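Local coordinates for protein putative glutathione S-transferase (Corynebacterium glutamicum, PDB 3M1G) that probably transfers glutathione to substrates, as an omega-like, ECM4-related glutathione S-transferase, at residues Ala173-Leu176 / Tyr177-Glu180; Gly207-Glu210 / Ala211-Ala215. One frame throughout, in Å; residues are numbered along the deposited sequence.

Contact 1. Residues Ala173-Leu176 / Tyr177-Glu180; sequences APNL and YPAE
N175 reaches forward to Y177 and P178 in the loop between helices 154-163 and 182-197, its carboxamide meeting the backbone N of Y177 and the ring of P178. With CG anti to the backbone N (chi1 -178°) and chi2 at -8°, OD1 lies back over its own CA, facing the chain that follows. It accepts from the backbone of Y177, OD1 to N 3.3 Å; the N-H...O angle of 139° marks this as a weak bond. A side-chain oxygen of residue i bonded to the N-H of residue i+2 is the pattern of an Asx turn, here weakly closed. N175 OD1 also lies 3.2 Å from P178 N, which has no hydrogen to give, so this second approach is contact alone. On the other branch, N175 ND2 packs on P178 CB at 3.7 Å, the amide crossing the pyrrolidine ring at a slant. A water extends the reach, accepting from N175 ND2 at 3.1 Å and from A179 N at 2.9 Å. The Y177 ring swings out to I159 and L163 of helix 154-163, while L176 meets L82 and L83 of helix 71-83. One weak direct bond, a water bridge and van der Waals contact of the amide with proline accompany the turn, consistent with N175 supporting the backbone through several modest interactions, while L176 and Y177 bind the loop to the helices.

Contact 2. Residues Gly207-Glu210 / Ala211-Ala215; sequences GSQE and AHNEA
An N-cap opens helix 209-229, which lies in the C-terminal domain of the GST fold: S208 stands just before the first turn, and its hydroxyl accepts from A211 N, OG to N 3.1 Å with an N-H...O angle of 154°. Its chi1 of 66° sets OG between the backbone N and the carbonyl carbon, turned toward the first turn; there it also touches A211 CB at 3.4 Å. A211 has no polar side chain to return the bond, so the evidence supports an N-cap and not a full capping box. Helical bonding follows directly, from H212 N to S208 O at 3.0 Å, N213 N to Q209 O at 2.9 Å and E214 N to E210 O at 3.2 Å.

One turn apart on the surface of the helix, Q209 and N213 are joined by their amides. Q209 extends with CG anti to its nitrogen and then bends at chi2, which carries NE2 along the helix to N213. Q209 NE2 also donates to the V315 carbonyl oxygen of the second subunit, so this one amide nitrogen serves both the helix start and the dimer interface. H212 lies alongside Q209, the ring and amide planes strongly inclined, and H212 CD2 lies 3.7 Å from Q209 NE2. The NE2 of H212 is hydrogen-bonded to the V317 backbone N of the second subunit, consistent with an unprotonated acceptor nitrogen, and I314 of that subunit packs on both side chains. Within the subunit, H212 also touches T203 of helix 199-204. The bond from Q209 NE2 to N213 OD1 spans 3.0 Å, with its acceptor in the plane of the donor amide, and the donor nitrogen tilted 32° from the N213 carbonyl plane.

Contacts 1 and 2 both belong to the C-terminal domain of the GST fold but lie on opposite sides of the chain's centre, their own centres 39 Å apart and their nearest atoms about 26 Å apart. Contact 1 is partly buried, its centre about 17 Å from that of the chain; contact 2 is a surface contact at about 26 Å. They hold different elements: 173-180 is an irregular loop packed on helices of its own subunit, whereas 207-215 starts a helix that meets the second subunit. Chemistry follows place, with a weak side-chain bond, a bridging water and proline contact in the loop, against a serine cap, regular backbone bonds and a straighter amide-to-amide bond in the helix.

Contact 1. Residues Ala173-Leu176 / Tyr177-Glu180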
loop_
_atom_site.group_PDB
_atom_site.type_symbol
_atom_site.label_atom_id
_atom_site.label_comp_id
_atom_site.label_asym_id
_atom_site.label_seq_id
_atom_site.Cartn_x
_atom_site.Cartn_y
_atom_site.Cartn_z
ATOM N N ALA A 173 29.033 -26.400 -0.449
ATOM C CA ALA A 173 28.107 -25.384 0.114
ATOM C C ALA A 173 28.745 -23.992 0.151
ATOM O O ALA A 173 29.919 -23.900 0.275
ATOM C CB ALA A 173 27.667 -25.787 1.554
ATOM N N PRO A 174 27.947 -22.899 0.053
ATOM C CA PRO A 174 28.611 -21.599 0.042
ATOM C C PRO A 174 29.218 -21.227 1.410
ATOM O O PRO A 174 28.759 -21.692 2.453
ATOM C CB PRO A 174 27.461 -20.622 -0.294
ATOM C CG PRO A 174 26.217 -21.336 0.125
ATOM C CD PRO A 174 26.511 -22.781 -0.189
ATOM N N ASN A 175 30.206 -20.346 1.371
ATOM C CA ASN A 175 30.736 -19.655 2.552
ATOM C C ASN A 175 29.959 -18.334 2.711
ATOM O O ASN A 175 30.264 -17.305 2.058
ATOM C CB ASN A 175 32.260 -19.401 2.363
ATOM C CG ASN A 175 32.899 -18.732 3.572
ATOM O OD1 ASN A 175 32.195 -18.311 4.506
ATOM N ND2 ASN A 175 34.230 -18.607 3.558
ATOM N N LEU A 176 28.938 -18.369 3.561
ATOM C CA LEU A 176 28.012 -17.237 3.730
ATOM C C LEU A 176 28.533 -16.196 4.745
ATOM O O LEU A 176 27.979 -15.102 4.860
ATOM C CB LEU A 176 26.620 -17.740 4.189
ATOM C CG LEU A 176 25.945 -18.669 3.185
ATOM C CD1 LEU A 176 24.680 -19.308 3.766
ATOM C CD2 LEU A 176 25.597 -17.882 1.823
ATOM N N TYR A 177 29.569 -16.550 5.494
ATOM C CA TYR A 177 30.081 -15.678 6.560
ATOM C C TYR A 177 31.615 -15.684 6.546
ATOM O O TYR A 177 32.261 -16.162 7.496
ATOM C CB TYR A 177 29.551 -16.158 7.892
ATOM C CG TYR A 177 29.713 -15.174 9.058
ATOM C CD1 TYR A 177 29.217 -13.868 8.968
ATOM C CD2 TYR A 177 30.318 -15.552 10.250
ATOM C CE1 TYR A 177 29.331 -12.970 10.029
ATOM C CE2 TYR A 177 30.433 -14.638 11.351
ATOM C CZ TYR A 177 29.932 -13.350 11.204
ATOM O OH TYR A 177 29.998 -12.406 12.209
ATOM N N PRO A 178 32.200 -15.205 5.453
ATOM C CA PRO A 178 33.649 -15.340 5.294
ATOM C C PRO A 178 34.457 -14.414 6.206
ATOM O O PRO A 178 34.086 -13.241 6.394
ATOM C CB PRO A 178 33.883 -14.932 3.844
ATOM C CG PRO A 178 32.633 -14.415 3.342
ATOM C CD PRO A 178 31.587 -14.486 4.334
ATOM N N ALA A 179 35.553 -14.954 6.727
ATOM C CA ALA A 179 36.413 -14.287 7.696
ATOM C C ALA A 179 36.730 -12.843 7.336
ATOM O O ALA A 179 36.643 -11.964 8.188
ATOM C CB ALA A 179 37.740 -15.102 7.898
ATOM N N GLU A 180 37.041 -12.579 6.076
ATOM C CA GLU A 180 37.510 -11.246 5.661
ATOM C C GLU A 180 36.398 -10.200 5.643
ATOM O O GLU A 180 36.692 -9.013 5.474
ATOM C CB GLU A 180 38.075 -11.252 4.233
ATOM C CG GLU A 180 38.606 -12.589 3.726
ATOM C CD GLU A 180 37.495 -13.504 3.191
ATOM O OE1 GLU A 180 36.777 -13.107 2.235
ATOM O OE2 GLU A 180 37.387 -14.628 3.729
HETATM O O HOH W 1 36.064 -17.629 5.842
#

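Contact 2. Residues Gly207-Glu210 / Ala211-Ala215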
loop_
_atom_site.group_PDB
_atom_site.type_symbol
_atom_site.label_atom_id
_atom_site.label_comp_id
_atom_site.label_asym_id
_atom_site.label_seq_id
_atom_site.Cartn_x
_atom_site.Cartn_y
_atom_site.Cartn_z
ATOM N N GLY A 207 2.191 2.989 19.517
ATOM C CA GLY A 207 1.071 3.241 20.426
ATOM C C GLY A 207 0.519 4.651 20.383
ATOM O O GLY A 207 -0.400 4.958 21.124
ATOM N N SER A 208 1.111 5.521 19.580
ATOM C CA SER A 208 0.655 6.877 19.435
ATOM C C SER A 208 1.089 7.356 18.047
ATOM O O SER A 208 1.941 6.727 17.405
ATOM C CB SER A 208 1.275 7.787 20.502
ATOM O OG SER A 208 2.680 7.875 20.283
ATOM N N GLN A 209 0.528 8.477 17.614
ATOM C CA GLN A 209 0.842 9.040 16.301
ATOM C C GLN A 209 2.305 9.435 16.259
ATOM O O GLN A 209 2.997 9.242 15.255
ATOM C CB GLN A 209 0.002 10.290 16.027
ATOM C CG GLN A 209 0.186 10.883 14.590
ATOM C CD GLN A 209 -0.247 9.887 13.534
ATOM O OE1 GLN A 209 -1.380 9.388 13.566
ATOM N NE2 GLN A 209 0.655 9.539 12.646
ATOM N N GLU A 210 2.760 9.988 17.379
ATOM C CA GLU A 210 4.119 10.493 17.527
ATOM C C GLU A 210 5.114 9.356 17.392
ATOM O O GLU A 210 6.147 9.508 16.763
ATOM C CB GLU A 210 4.295 11.166 18.900
ATOM C CG GLU A 210 3.505 12.471 19.064
ATOM C CD GLU A 210 1.939 12.337 19.074
ATOM O OE1 GLU A 210 1.376 11.272 19.470
ATOM O OE2 GLU A 210 1.274 13.342 18.684
ATOM N N ALA A 211 4.791 8.224 17.995
ATOM C CA ALA A 211 5.657 7.062 17.958
ATOM C C ALA A 211 5.679 6.513 16.539
ATOM O O ALA A 211 6.716 6.091 16.061
ATOM C CB ALA A 211 5.195 5.976 18.970
ATOM N N HIS A 212 4.528 6.512 15.859
ATOM C CA HIS A 212 4.487 6.097 14.443
ATOM C C HIS A 212 5.396 6.978 13.603
ATOM O O HIS A 212 6.217 6.464 12.836
ATOM C CB HIS A 212 3.063 6.065 13.868
ATOM C CG HIS A 212 3.023 5.951 12.372
ATOM N ND1 HIS A 212 3.111 4.743 11.715
ATOM C CD2 HIS A 212 2.978 6.901 11.410
ATOM C CE1 HIS A 212 3.067 4.956 10.408
ATOM N NE2 HIS A 212 2.963 6.259 10.198
ATOM N N ASN A 213 5.238 8.282 13.742
ATOM C CA ASN A 213 5.990 9.254 12.948
ATOM C C ASN A 213 7.511 9.046 13.036
ATOM O O ASN A 213 8.228 9.098 12.033
ATOM C CB ASN A 213 5.687 10.679 13.371
ATOM C CG ASN A 213 4.244 11.119 13.078
ATOM O OD1 ASN A 213 3.478 10.454 12.371
ATOM N ND2 ASN A 213 3.882 12.268 13.636
ATOM N N GLU A 214 7.997 8.826 14.245
ATOM C CA GLU A 214 9.431 8.664 14.455
ATOM C C GLU A 214 9.938 7.336 13.912
ATOM O O GLU A 214 10.984 7.281 13.293
ATOM C CB GLU A 214 9.793 8.810 15.950
ATOM C CG GLU A 214 11.334 8.865 16.181
ATOM C CD GLU A 214 12.003 9.833 15.160
ATOM O OE1 GLU A 214 11.528 11.031 15.030
ATOM O OE2 GLU A 214 12.941 9.360 14.437
ATOM N N ALA A 215 9.212 6.265 14.162
ATOM C CA ALA A 215 9.605 4.981 13.692
ATOM C C ALA A 215 9.625 4.947 12.158
ATOM O O ALA A 215 10.542 4.396 11.550
ATOM C CB ALA A 215 8.679 3.917 14.260
#